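Local atomic coordinates of kojibiose phosphorylase (Gut metagenome, PDB entry 6W0P), a protein that belongs to glycoside hydrolase family 65, combining an N-terminal beta-sandwich domain, a helical central catalytic domain and a small C-terminal beta domain. Residues Ile63-Leu68 with Phe84-Val89; Asp183-Arg188 with Lys203-Asn208. One frame throughout, in Å; residues are numbered along the deposited sequence.

Overall arrangement
Following the chain from the N terminus, contact 1 closes first: strand 83-85 comes back antiparallel to strand 64-66 after a mostly irregular loop, making a separate two-stranded sheet. Contact 2 closes later, at the open end of the hairpin formed by strands 186-194 and 197-204, the former strand, 186-194, lying at one end of the ten-stranded antiparallel sheet. The two loops follow in series and neither nests in nor crosses the other, yet their centres lie about 8 Å apart. The E65 carboxylate and the W186 indole bridge the two contacts with hydrogen bonds. The small sheet is thus tied to the end of the hairpin within the N-terminal domain.

Contact 1. Residues Ile63-Leu68 with Phe84-Val89; sequences IYEYAL and FTINSV
Y64 and T85 face each other as an antiparallel non-hydrogen-bonded pair, CA atoms 4.2 Å apart, and E65 and F84 form the adjacent hydrogen-bonded pair. E65 N donates to F84 O, and F84 N returns a bond to E65 O at 3.0 Å. Beyond them I86 N reaches I63 O at 3.2 Å. F84 CG lies between its backbone N and carbonyl carbon (chi1 39°), and the ring is placed with E65 O over the centre of one face, 3.6 Å above the plane. Its CZ comes within 3.5 Å of Y66 O. I63 and I86 cross obliquely, CG2 meeting CG1 at 3.8 Å, while I86 CG2 packs on E65 CB. E65 OE2 accepts a bond from Y66 N from above the carboxylate plane, and OE1 takes T206 N and T207 N. A water lies 3.0 Å from I63 O and close to I86 O, and S88 OG donates to I86 O. On the Y64 and T85 face, Y64 OH bonds N402 ND2 and T85 OG1 bonds S345 O. This is a short antiparallel two-stranded sheet within the N-terminal domain, linked to residues of the catalytic domain.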
loop_
_atom_site.group_PDB
_atom_site.type_symbol
_atom_site.label_atom_id
_atom_site.label_comp_id
_atom_site.label_asym_id
_atom_site.label_seq_id
_atom_site.Cartn_x
_atom_site.Cartn_y
_atom_site.Cartn_z
ATOM N N ILE A 63 2.764 -12.085 -25.677
ATOM C CA ILE A 63 4.067 -11.398 -25.872
ATOM C C ILE A 63 4.109 -10.240 -24.878
ATOM O O ILE A 63 3.305 -9.318 -25.016
ATOM C CB ILE A 63 4.255 -10.935 -27.322
ATOM C CG1 ILE A 63 4.509 -12.121 -28.255
ATOM C CG2 ILE A 63 5.357 -9.899 -27.402
ATOM C CD1 ILE A 63 5.729 -12.974 -27.908
ATOM N N TYR A 64 4.982 -10.345 -23.885
ATOM C CA TYR A 64 4.897 -9.571 -22.631
ATOM C C TYR A 64 6.310 -9.321 -22.118
ATOM O O TYR A 64 7.257 -10.051 -22.532
ATOM C CB TYR A 64 4.058 -10.339 -21.613
ATOM C CG TYR A 64 4.799 -11.426 -20.883
ATOM C CD1 TYR A 64 4.937 -12.693 -21.419
ATOM C CD2 TYR A 64 5.373 -11.177 -19.648
ATOM C CE1 TYR A 64 5.644 -13.682 -20.752
ATOM C CE2 TYR A 64 6.072 -12.154 -18.964
ATOM C CZ TYR A 64 6.215 -13.409 -19.519
ATOM O OH TYR A 64 6.898 -14.367 -18.825
ATOM N N GLU A 65 6.438 -8.307 -21.265
ATOM C CA GLU A 65 7.677 -7.989 -20.524
ATOM C C GLU A 65 7.324 -7.692 -19.065
ATOM O O GLU A 65 6.137 -7.405 -18.770
ATOM C CB GLU A 65 8.408 -6.783 -21.125
ATOM C CG GLU A 65 9.664 -7.161 -21.879
ATOM C CD GLU A 65 10.588 -8.107 -21.139
ATOM O OE1 GLU A 65 11.083 -9.048 -21.776
ATOM O OE2 GLU A 65 10.793 -7.908 -19.928
ATOM N N TYR A 66 8.356 -7.690 -18.221
ATOM C CA TYR A 66 8.291 -7.261 -16.808
ATOM C C TYR A 66 8.577 -5.761 -16.703
ATOM O O TYR A 66 9.170 -5.155 -17.627
ATOM C CB TYR A 66 9.265 -8.101 -15.993
ATOM C CG TYR A 66 8.828 -9.520 -15.755
ATOM C CD1 TYR A 66 7.909 -9.823 -14.757
ATOM C CD2 TYR A 66 9.354 -10.567 -16.489
ATOM C CE1 TYR A 66 7.512 -11.127 -14.506
ATOM C CE2 TYR A 66 8.978 -11.880 -16.242
ATOM C CZ TYR A 66 8.051 -12.162 -15.253
ATOM O OH TYR A 66 7.665 -13.448 -15.000
ATOM N N ALA A 67 8.143 -5.154 -15.598
ATOM C CA ALA A 67 8.574 -3.797 -15.211
ATOM C C ALA A 67 10.103 -3.749 -15.253
ATOM O O ALA A 67 10.733 -4.739 -14.871
ATOM C CB ALA A 67 8.045 -3.444 -13.849
ATOM N N LEU A 68 10.676 -2.627 -15.678
ATOM C CA LEU A 68 12.148 -2.462 -15.875
ATOM C C LEU A 68 12.891 -2.532 -14.535
ATOM O O LEU A 68 14.045 -3.051 -14.516
ATOM C CB LEU A 68 12.393 -1.118 -16.560
ATOM C CG LEU A 68 11.900 -1.037 -18.001
ATOM C CD1 LEU A 68 12.040 0.382 -18.543
ATOM C CD2 LEU A 68 12.650 -2.039 -18.865
ATOM N N PHE A 84 3.163 -7.121 -18.391
ATOM C CA PHE A 84 2.209 -6.475 -19.330
ATOM C C PHE A 84 2.495 -6.943 -20.764
ATOM O O PHE A 84 3.672 -7.205 -21.083
ATOM C CB PHE A 84 2.290 -4.952 -19.160
ATOM C CG PHE A 84 3.685 -4.417 -18.947
ATOM C CD1 PHE A 84 4.538 -4.206 -20.019
ATOM C CD2 PHE A 84 4.149 -4.132 -17.673
ATOM C CE1 PHE A 84 5.827 -3.731 -19.824
ATOM C CE2 PHE A 84 5.438 -3.659 -17.478
ATOM C CZ PHE A 84 6.280 -3.473 -18.553
ATOM N N THR A 85 1.433 -7.047 -21.571
ATOM C CA THR A 85 1.437 -7.243 -23.049
ATOM C C THR A 85 2.049 -5.995 -23.678
ATOM O O THR A 85 1.618 -4.900 -23.312
ATOM C CB THR A 85 0.014 -7.514 -23.552
ATOM O OG1 THR A 85 -0.563 -8.539 -22.744
ATOM C CG2 THR A 85 -0.059 -7.974 -24.988
ATOM N N ILE A 86 3.053 -6.149 -24.544
ATOM C CA ILE A 86 3.898 -5.000 -24.994
ATOM C C ILE A 86 3.516 -4.593 -26.424
ATOM O O ILE A 86 3.233 -5.454 -27.280
ATOM C CB ILE A 86 5.400 -5.307 -24.846
ATOM C CG1 ILE A 86 5.775 -6.642 -25.491
ATOM C CG2 ILE A 86 5.808 -5.254 -23.383
ATOM C CD1 ILE A 86 7.261 -6.904 -25.568
ATOM N N ASN A 87 3.475 -3.287 -26.650
ATOM C CA ASN A 87 3.418 -2.710 -28.008
ATOM C C ASN A 87 4.541 -3.388 -28.791
ATOM O O ASN A 87 5.698 -3.500 -28.254
ATOM C CB ASN A 87 3.533 -1.189 -27.958
ATOM C CG ASN A 87 3.120 -0.521 -29.249
ATOM O OD1 ASN A 87 2.614 -1.189 -30.159
ATOM N ND2 ASN A 87 3.410 0.778 -29.348
ATOM N N SER A 88 4.203 -3.886 -29.977
ATOM C CA SER A 88 5.103 -4.685 -30.840
ATOM C C SER A 88 5.161 -4.052 -32.224
ATOM O O SER A 88 4.620 -2.947 -32.420
ATOM C CB SER A 88 4.644 -6.118 -30.902
ATOM O OG SER A 88 4.470 -6.630 -29.598
ATOM N N VAL A 89 5.773 -4.756 -33.162
ATOM C CA VAL A 89 6.115 -4.192 -34.490
ATOM C C VAL A 89 4.884 -3.492 -35.074
ATOM O O VAL A 89 3.836 -4.132 -35.250
ATOM C CB VAL A 89 6.705 -5.277 -35.410
ATOM C CG1 VAL A 89 5.778 -6.482 -35.576
ATOM C CG2 VAL A 89 7.121 -4.701 -36.757
HETATM O O HOH W 1 2.177 -7.872 -27.446
#

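Contact 2. Residues Asp183-Arg188 with Lys203-Asn208; sequences DCYWNR and KTLTTN
Backbone bonds join N187 and K203 as an antiparallel hydrogen-bonded pair: N187 N donates to K203 O at 2.7 Å, and K203 N donates to N187 O at 3.0 Å. W186 and T204 make the neighbouring non-hydrogen-bonded pair, and past it L205 N gives Y185 O a weak bond of 3.3 Å. Two CA-H...O contacts, T204 CA to Y185 O and W186 CA to K203 O, fill in between. The chief ring contact is CH-pi: T204 CG2 sits over the face of the W186 six-membered ring, 4.0 Å from its centroid. K203 N lies in plane at the edge of the indole, whose NE1 donates to N87 O. Apolar packing centres on L205, whose CG, anti to the carbonyl carbon (chi1 -56°), comes 3.4 Å from Y185 O. Its CD1 touches Y185 CD2 at 3.7 Å, while CD2 meets the N187 amide, the N187 and L205 side chains crossing at about a right angle. Among polar side chains, T204 OG1 donates to T207 OG1 at 2.7 Å, spanning the turn after the strand. These residues form the open end of an antiparallel beta hairpin at the margin of the large sheet in the N-terminal domain.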
loop_
_atom_site.group_PDB
_atom_site.type_symbol
_atom_site.label_atom_id
_atom_site.label_comp_id
_atom_site.label_asym_id
_atom_site.label_seq_id
_atom_site.Cartn_x
_atom_site.Cartn_y
_atom_site.Cartn_z
ATOM N N ASP A 183 9.306 3.484 -23.044
ATOM C CA ASP A 183 10.440 2.569 -23.341
ATOM C C ASP A 183 10.058 1.550 -24.417
ATOM O O ASP A 183 8.901 1.084 -24.414
ATOM C CB ASP A 183 10.918 1.886 -22.060
ATOM C CG ASP A 183 11.342 2.898 -21.021
ATOM O OD1 ASP A 183 12.496 3.378 -21.112
ATOM O OD2 ASP A 183 10.507 3.236 -20.157
ATOM N N CYS A 184 11.033 1.210 -25.266
ATOM C CA CYS A 184 10.980 0.097 -26.238
ATOM C C CYS A 184 11.390 -1.179 -25.509
ATOM O O CYS A 184 12.409 -1.145 -24.838
ATOM C CB CYS A 184 11.904 0.330 -27.428
ATOM S SG CYS A 184 11.769 -0.977 -28.679
ATOM N N TYR A 185 10.595 -2.242 -25.613
ATOM C CA TYR A 185 10.781 -3.501 -24.845
ATOM C C TYR A 185 11.360 -4.581 -25.766
ATOM O O TYR A 185 11.322 -5.749 -25.393
ATOM C CB TYR A 185 9.474 -3.893 -24.144
ATOM C CG TYR A 185 9.209 -3.067 -22.907
ATOM C CD1 TYR A 185 8.603 -1.824 -22.997
ATOM C CD2 TYR A 185 9.628 -3.489 -21.650
ATOM C CE1 TYR A 185 8.388 -1.041 -21.873
ATOM C CE2 TYR A 185 9.428 -2.716 -20.518
ATOM C CZ TYR A 185 8.807 -1.487 -20.627
ATOM O OH TYR A 185 8.599 -0.706 -19.523
ATOM N N TRP A 186 11.947 -4.172 -26.890
ATOM C CA TRP A 186 12.554 -5.065 -27.913
ATOM C C TRP A 186 14.048 -4.766 -28.078
ATOM O O TRP A 186 14.405 -3.559 -28.085
ATOM C CB TRP A 186 11.817 -4.887 -29.240
ATOM C CG TRP A 186 10.388 -5.315 -29.145
ATOM C CD1 TRP A 186 9.305 -4.520 -28.915
ATOM C CD2 TRP A 186 9.896 -6.657 -29.212
ATOM N NE1 TRP A 186 8.164 -5.279 -28.879
ATOM C CE2 TRP A 186 8.497 -6.595 -29.059
ATOM C CE3 TRP A 186 10.493 -7.903 -29.411
ATOM C CZ2 TRP A 186 7.694 -7.731 -29.097
ATOM C CZ3 TRP A 186 9.698 -9.028 -29.452
ATOM C CH2 TRP A 186 8.316 -8.939 -29.294
ATOM N N ASN A 187 14.875 -5.813 -28.201
ATOM C CA ASN A 187 16.298 -5.710 -28.633
ATOM C C ASN A 187 16.422 -6.225 -30.071
ATOM O O ASN A 187 15.701 -7.188 -30.442
ATOM C CB ASN A 187 17.260 -6.492 -27.729
ATOM C CG ASN A 187 17.397 -5.886 -26.350
ATOM O OD1 ASN A 187 17.471 -4.671 -26.222
ATOM N ND2 ASN A 187 17.388 -6.717 -25.317
ATOM N N ARG A 188 17.363 -5.652 -30.819
ATOM C CA ARG A 188 17.684 -6.021 -32.217
ATOM C C ARG A 188 18.164 -7.479 -32.275
ATOM O O ARG A 188 18.889 -7.919 -31.360
ATOM C CB ARG A 188 18.737 -5.032 -32.728
ATOM C CG ARG A 188 19.502 -5.485 -33.960
ATOM C CD ARG A 188 20.556 -4.477 -34.393
ATOM N NE ARG A 188 20.556 -4.284 -35.841
ATOM C CZ ARG A 188 21.202 -3.320 -36.505
ATOM N NH1 ARG A 188 21.950 -2.426 -35.876
ATOM N NH2 ARG A 188 21.093 -3.256 -37.820
ATOM N N LYS A 203 13.868 -9.588 -30.221
ATOM C CA LYS A 203 13.742 -10.369 -28.981
ATOM C C LYS A 203 13.383 -9.409 -27.849
ATOM O O LYS A 203 13.854 -8.256 -27.884
ATOM C CB LYS A 203 15.047 -11.118 -28.710
ATOM C CG LYS A 203 14.979 -12.122 -27.571
ATOM C CD LYS A 203 16.260 -12.925 -27.433
ATOM C CE LYS A 203 16.255 -13.843 -26.228
ATOM N NZ LYS A 203 17.265 -14.926 -26.361
ATOM N N THR A 204 12.568 -9.883 -26.903
ATOM C CA THR A 204 12.134 -9.120 -25.707
ATOM C C THR A 204 13.323 -8.989 -24.761
ATOM O O THR A 204 14.201 -9.867 -24.821
ATOM C CB THR A 204 10.958 -9.805 -25.013
ATOM O OG1 THR A 204 11.365 -11.126 -24.654
ATOM C CG2 THR A 204 9.729 -9.863 -25.896
ATOM N N LEU A 205 13.294 -7.967 -23.902
ATOM C CA LEU A 205 14.389 -7.590 -22.974
ATOM C C LEU A 205 14.772 -8.796 -22.113
ATOM O O LEU A 205 15.968 -9.062 -21.996
ATOM C CB LEU A 205 13.926 -6.443 -22.068
ATOM C CG LEU A 205 13.415 -5.171 -22.753
ATOM C CD1 LEU A 205 13.245 -4.040 -21.743
ATOM C CD2 LEU A 205 14.354 -4.725 -23.866
ATOM N N THR A 206 13.772 -9.490 -21.550
ATOM C CA THR A 206 13.927 -10.433 -20.409
ATOM C C THR A 206 13.215 -11.765 -20.660
ATOM O O THR A 206 13.786 -12.804 -20.272
ATOM C CB THR A 206 13.449 -9.748 -19.122
ATOM O OG1 THR A 206 14.646 -9.155 -18.611
ATOM C CG2 THR A 206 12.816 -10.658 -18.091
ATOM N N THR A 207 12.021 -11.748 -21.268
ATOM C CA THR A 207 11.057 -12.878 -21.207
ATOM C C THR A 207 11.441 -13.980 -22.194
ATOM O O THR A 207 10.717 -14.981 -22.254
ATOM C CB THR A 207 9.638 -12.354 -21.423
ATOM O OG1 THR A 207 9.550 -11.759 -22.718
ATOM C CG2 THR A 207 9.267 -11.353 -20.354
ATOM N N ASN A 208 12.523 -13.788 -22.951
ATOM C CA ASN A 208 13.095 -14.802 -23.881
ATOM C C ASN A 208 12.097 -15.039 -25.021
ATOM O O ASN A 208 11.956 -16.190 -25.472
ATOM C CB ASN A 208 13.477 -16.099 -23.153
ATOM C CG ASN A 208 14.876 -16.555 -23.509
ATOM O OD1 ASN A 208 15.848 -15.892 -23.132
ATOM N ND2 ASN A 208 14.989 -17.672 -24.223
#